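Local coordinates for putative arylalkylamine N-Acetyltransferase 7 (PDB 4FD7), which probably transfers an acetyl group from acetyl-CoA to an amine, as expected of a GNAT-family N-acetyltransferase, at residues Leu77-Val89 and Glu97-Arg109. Numbering follows the deposited sequence.
Sequences LWKAMLPDRMSLV and EIVGVNILDVASR
L88 and N102 face each other as the hydrogen-bonded pair of an antiparallel hairpin: L88 N donates to N102 O (3.0 Å) and N102 N to L88 O (2.9 Å). Where the pairing ends, the side chain of S87 takes over from the backbone, its OG accepting the N-H of L104 at 3.0 Å in a nearly straight bond (164°). A serine suits this place because its short arm, with OG beside its own backbone N (chi1 -62°), also donates to a water lodged among M81, M86, S87 and L104. That water accepts from M86 N as well and donates to M81 O and L104 O, linking M81, the loop at M86-S87 and strand 98-108. The carboxylates of D84 and D105 lie side by side, planes 20° apart, their OD2 atoms 4.5 Å from each other and both close to a second water; a third joins D84 OD2 to V106 N.

Apolar side chains fill in around this polar seam. I103 is the main apolar contact of strand 98-108 with helix 68-81: its CG1 sits over the five-membered ring of W78, 4.3 Å from the centroid, in a CH-pi contact, while CD1 meets L82 CD2 at 3.6 Å. W78 NE1 hydrogen-bonds to M151 O on the neighbouring strand 146-155. The flexible thioether of M81, bent at chi3, brings CE to 3.5 Å from D105 CG and also against I103. On the sheet face of L88 and N102, L88 CD1 touches L104 CD1 at 3.8 Å, and helix 172-179 packs beyond.

Direct backbone bonds thus hold the hairpin, whereas apolar packing and water join the helix to it; the neighbouring aspartates would be expected to repel, which nearby waters may soften.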
loop_
_atom_site.group_PDB
_atom_site.type_symbol
_atom_site.label_atom_id
_atom_site.label_comp_id
_atom_site.label_asym_id
_atom_site.label_seq_id
_atom_site.Cartn_x
_atom_site.Cartn_y
_atom_site.Cartn_z
ATOM N N LEU A 77 2.451 -0.643 -13.342
ATOM C CA LEU A 77 2.938 -1.373 -12.153
ATOM C C LEU A 77 1.847 -2.149 -11.403
ATOM O O LEU A 77 1.994 -3.361 -11.141
ATOM C CB LEU A 77 3.652 -0.424 -11.179
ATOM C CG LEU A 77 4.338 -1.123 -9.998
ATOM C CD1 LEU A 77 5.204 -2.231 -10.560
ATOM C CD2 LEU A 77 5.178 -0.158 -9.190
ATOM N N TRP A 78 0.783 -1.441 -11.026
ATOM C CA TRP A 78 -0.351 -2.069 -10.344
ATOM C C TRP A 78 -0.902 -3.245 -11.144
ATOM O O TRP A 78 -1.207 -4.303 -10.573
ATOM C CB TRP A 78 -1.467 -1.055 -10.122
ATOM C CG TRP A 78 -1.162 -0.014 -9.087
ATOM C CD1 TRP A 78 -0.438 -0.182 -7.934
ATOM C CD2 TRP A 78 -1.611 1.346 -9.082
ATOM N NE1 TRP A 78 -0.402 0.994 -7.223
ATOM C CE2 TRP A 78 -1.111 1.953 -7.907
ATOM C CE3 TRP A 78 -2.380 2.116 -9.963
ATOM C CZ2 TRP A 78 -1.358 3.289 -7.589
ATOM C CZ3 TRP A 78 -2.617 3.452 -9.652
ATOM C CH2 TRP A 78 -2.108 4.022 -8.476
ATOM N N LYS A 79 -1.064 -3.041 -12.458
ATOM C CA LYS A 79 -1.587 -4.096 -13.322
ATOM C C LYS A 79 -0.677 -5.311 -13.356
ATOM O O LYS A 79 -1.175 -6.442 -13.434
ATOM C CB LYS A 79 -1.897 -3.592 -14.740
ATOM C CG LYS A 79 -3.158 -2.748 -14.789
ATOM C CD LYS A 79 -3.621 -2.464 -16.201
ATOM C CE LYS A 79 -4.864 -1.606 -16.156
ATOM N NZ LYS A 79 -5.452 -1.406 -17.504
ATOM N N ALA A 80 0.631 -5.091 -13.286
ATOM C CA ALA A 80 1.558 -6.225 -13.174
ATOM C C ALA A 80 1.421 -6.945 -11.839
ATOM O O ALA A 80 1.651 -8.162 -11.758
ATOM C CB ALA A 80 3.001 -5.794 -13.388
ATOM N N MET A 81 1.061 -6.209 -10.792
ATOM C CA MET A 81 0.953 -6.812 -9.451
ATOM C C MET A 81 -0.327 -7.617 -9.188
ATOM O O MET A 81 -0.291 -8.624 -8.484
ATOM C CB MET A 81 1.071 -5.736 -8.371
ATOM C CG MET A 81 2.432 -5.034 -8.324
ATOM S SD MET A 81 2.364 -3.599 -7.239
ATOM C CE MET A 81 2.079 -4.389 -5.661
ATOM N N LEU A 82 -1.454 -7.151 -9.717
ATOM C CA LEU A 82 -2.761 -7.753 -9.403
ATOM C C LEU A 82 -2.879 -9.276 -9.569
ATOM O O LEU A 82 -3.506 -9.923 -8.730
ATOM C CB LEU A 82 -3.884 -7.056 -10.182
ATOM C CG LEU A 82 -4.134 -5.603 -9.787
ATOM C CD1 LEU A 82 -4.861 -4.874 -10.899
ATOM C CD2 LEU A 82 -4.936 -5.545 -8.508
ATOM N N PRO A 83 -2.290 -9.848 -10.641
ATOM C CA PRO A 83 -2.425 -11.304 -10.826
ATOM C C PRO A 83 -1.769 -12.144 -9.746
ATOM O O PRO A 83 -1.940 -13.369 -9.799
ATOM C CB PRO A 83 -1.683 -11.560 -12.147
ATOM C CG PRO A 83 -1.735 -10.268 -12.870
ATOM C CD PRO A 83 -1.629 -9.223 -11.805
ATOM N N ASP A 84 -1.016 -11.537 -8.821
ATOM C CA ASP A 84 -0.431 -12.311 -7.734
ATOM C C ASP A 84 -1.527 -12.704 -6.747
ATOM O O ASP A 84 -1.301 -13.545 -5.890
ATOM C CB ASP A 84 0.676 -11.535 -7.019
ATOM C CG ASP A 84 1.877 -11.247 -7.927
ATOM O OD1 ASP A 84 1.977 -11.875 -9.003
ATOM O OD2 ASP A 84 2.730 -10.413 -7.551
ATOM N N ARG A 85 -2.707 -12.088 -6.881
ATOM C CA ARG A 85 -3.859 -12.424 -6.033
ATOM C C ARG A 85 -3.548 -12.195 -4.555
ATOM O O ARG A 85 -3.824 -13.026 -3.678
ATOM C CB ARG A 85 -4.345 -13.851 -6.298
ATOM C CG ARG A 85 -5.038 -14.008 -7.652
ATOM C CD ARG A 85 -5.868 -15.297 -7.714
ATOM N NE ARG A 85 -6.536 -15.445 -9.000
ATOM C CZ ARG A 85 -7.348 -16.452 -9.309
ATOM N NH1 ARG A 85 -7.611 -17.399 -8.409
ATOM N NH2 ARG A 85 -7.899 -16.506 -10.514
ATOM N N MET A 86 -2.953 -11.048 -4.277
ATOM C CA MET A 86 -2.646 -10.721 -2.899
ATOM C C MET A 86 -3.263 -9.392 -2.506
ATOM O O MET A 86 -3.198 -9.012 -1.340
ATOM C CB MET A 86 -1.124 -10.707 -2.658
ATOM C CG MET A 86 -0.460 -12.098 -2.766
ATOM S SD MET A 86 -0.951 -13.254 -1.455
ATOM C CE MET A 86 -0.175 -12.499 -0.031
ATOM N N SER A 87 -3.879 -8.692 -3.452
ATOM C CA SER A 87 -4.383 -7.354 -3.146
ATOM C C SER A 87 -5.690 -7.364 -2.356
ATOM O O SER A 87 -6.527 -8.251 -2.526
ATOM C CB SER A 87 -4.486 -6.482 -4.400
ATOM O OG SER A 87 -3.194 -6.305 -4.966
ATOM N N LEU A 88 -5.851 -6.365 -1.491
ATOM C CA LEU A 88 -6.966 -6.366 -0.548
ATOM C C LEU A 88 -7.975 -5.243 -0.795
ATOM O O LEU A 88 -7.597 -4.147 -1.187
ATOM C CB LEU A 88 -6.420 -6.299 0.874
ATOM C CG LEU A 88 -5.624 -7.536 1.308
ATOM C CD1 LEU A 88 -5.014 -7.330 2.684
ATOM C CD2 LEU A 88 -6.548 -8.751 1.306
ATOM N N VAL A 89 -9.262 -5.519 -0.563
ATOM C CA VAL A 89 -10.301 -4.527 -0.835
ATOM C C VAL A 89 -11.284 -4.473 0.330
ATOM O O VAL A 89 -11.543 -5.497 0.973
ATOM C CB VAL A 89 -11.052 -4.827 -2.164
ATOM C CG1 VAL A 89 -11.804 -6.179 -2.121
ATOM C CG2 VAL A 89 -12.039 -3.710 -2.505
ATOM N N GLU A 97 -19.761 -1.279 -3.748
ATOM C CA GLU A 97 -18.876 -0.165 -4.055
ATOM C C GLU A 97 -17.566 -0.263 -3.279
ATOM O O GLU A 97 -17.566 -0.556 -2.079
ATOM C CB GLU A 97 -19.584 1.144 -3.722
ATOM C CG GLU A 97 -19.013 2.357 -4.396
ATOM C CD GLU A 97 -19.873 3.571 -4.145
ATOM O OE1 GLU A 97 -20.960 3.660 -4.750
ATOM O OE2 GLU A 97 -19.469 4.420 -3.322
ATOM N N ILE A 98 -16.451 -0.014 -3.958
ATOM C CA ILE A 98 -15.147 -0.088 -3.295
ATOM C C ILE A 98 -14.973 1.021 -2.257
ATOM O O ILE A 98 -15.073 2.211 -2.578
ATOM C CB ILE A 98 -13.979 -0.042 -4.300
ATOM C CG1 ILE A 98 -13.972 -1.308 -5.154
ATOM C CG2 ILE A 98 -12.640 0.137 -3.557
ATOM C CD1 ILE A 98 -12.972 -1.274 -6.287
ATOM N N VAL A 99 -14.713 0.638 -1.009
ATOM C CA VAL A 99 -14.468 1.630 0.038
ATOM C C VAL A 99 -12.990 2.007 0.063
ATOM O O VAL A 99 -12.634 3.188 0.057
ATOM C CB VAL A 99 -14.898 1.137 1.430
ATOM C CG1 VAL A 99 -14.537 2.159 2.486
ATOM C CG2 VAL A 99 -16.408 0.861 1.463
ATOM N N GLY A 100 -12.139 0.990 0.098
ATOM C CA GLY A 100 -10.708 1.188 0.021
ATOM C C GLY A 100 -10.043 0.019 -0.678
ATOM O O GLY A 100 -10.643 -1.040 -0.839
ATOM N N VAL A 101 -8.803 0.212 -1.113
ATOM C CA VAL A 101 -8.049 -0.862 -1.743
ATOM C C VAL A 101 -6.561 -0.716 -1.407
ATOM O O VAL A 101 -6.082 0.382 -1.152
ATOM C CB VAL A 101 -8.358 -0.987 -3.280
ATOM C CG1 VAL A 101 -8.323 0.348 -3.963
ATOM C CG2 VAL A 101 -7.429 -1.963 -3.983
ATOM N N ASN A 102 -5.852 -1.842 -1.326
ATOM C CA ASN A 102 -4.423 -1.854 -1.026
ATOM C C ASN A 102 -3.843 -2.816 -2.043
ATOM O O ASN A 102 -4.150 -4.009 -2.016
ATOM C CB ASN A 102 -4.181 -2.396 0.389
ATOM C CG ASN A 102 -2.897 -1.859 1.047
ATOM O OD1 ASN A 102 -2.667 -2.097 2.233
ATOM N ND2 ASN A 102 -2.061 -1.159 0.288
ATOM N N ILE A 103 -3.046 -2.295 -2.972
ATOM C CA ILE A 103 -2.409 -3.147 -3.971
ATOM C C ILE A 103 -1.135 -3.732 -3.376
ATOM O O ILE A 103 -0.229 -2.995 -2.991
ATOM C CB ILE A 103 -2.102 -2.378 -5.277
ATOM C CG1 ILE A 103 -3.377 -1.718 -5.816
ATOM C CG2 ILE A 103 -1.506 -3.306 -6.324
ATOM C CD1 ILE A 103 -4.429 -2.717 -6.297
ATOM N N LEU A 104 -1.077 -5.060 -3.286
ATOM C CA LEU A 104 -0.005 -5.719 -2.567
ATOM C C LEU A 104 0.716 -6.726 -3.462
ATOM O O LEU A 104 0.124 -7.285 -4.401
ATOM C CB LEU A 104 -0.558 -6.477 -1.342
ATOM C CG LEU A 104 -1.474 -5.823 -0.297
ATOM C CD1 LEU A 104 -1.793 -6.829 0.797
ATOM C CD2 LEU A 104 -0.862 -4.601 0.315
ATOM N N ASP A 105 1.986 -6.970 -3.164
ATOM C CA ASP A 105 2.648 -8.147 -3.731
ATOM C C ASP A 105 3.706 -8.665 -2.770
ATOM O O ASP A 105 3.837 -8.148 -1.669
ATOM C CB ASP A 105 3.211 -7.876 -5.133
ATOM C CG ASP A 105 4.383 -6.917 -5.135
ATOM O OD1 ASP A 105 4.777 -6.398 -4.068
ATOM O OD2 ASP A 105 4.906 -6.668 -6.242
ATOM N N VAL A 106 4.465 -9.678 -3.172
ATOM C CA VAL A 106 5.487 -10.207 -2.276
ATOM C C VAL A 106 6.884 -9.791 -2.726
ATOM O O VAL A 106 7.249 -9.977 -3.888
ATOM C CB VAL A 106 5.353 -11.733 -2.120
ATOM C CG1 VAL A 106 6.489 -12.319 -1.258
ATOM C CG2 VAL A 106 3.989 -12.064 -1.510
ATOM N N ALA A 107 7.631 -9.166 -1.818
ATOM C CA ALA A 107 9.019 -8.805 -2.069
ATOM C C ALA A 107 9.873 -10.014 -1.700
ATOM O O ALA A 107 9.611 -10.688 -0.703
ATOM C CB ALA A 107 9.415 -7.602 -1.249
ATOM N N SER A 108 10.870 -10.304 -2.529
ATOM C CA SER A 108 11.736 -11.454 -2.310
ATOM C C SER A 108 13.181 -11.017 -2.396
ATOM O O SER A 108 13.499 -10.056 -3.087
ATOM C CB SER A 108 11.459 -12.541 -3.347
ATOM O OG SER A 108 10.109 -12.983 -3.280
ATOM N N ARG A 109 14.038 -11.738 -1.678
ATOM C CA ARG A 109 15.432 -11.387 -1.510
ATOM C C ARG A 109 16.134 -11.256 -2.855
ATOM O O ARG A 109 17.002 -10.397 -3.036
ATOM C CB ARG A 109 16.103 -12.452 -0.642
ATOM C CG ARG A 109 17.544 -12.165 -0.252
ATOM C CD ARG A 109 18.146 -13.371 0.449
ATOM N NE ARG A 109 17.733 -13.455 1.850
ATOM C CZ ARG A 109 18.338 -12.807 2.843
ATOM N NH1 ARG A 109 19.388 -12.033 2.600
ATOM N NH2 ARG A 109 17.896 -12.929 4.090
HETATM O O HOH W 1 -1.750 -8.549 -5.866
HETATM O O HOH W 2 4.373 -8.396 -8.356
HETATM O O HOH W 3 3.730 -11.271 -5.479
#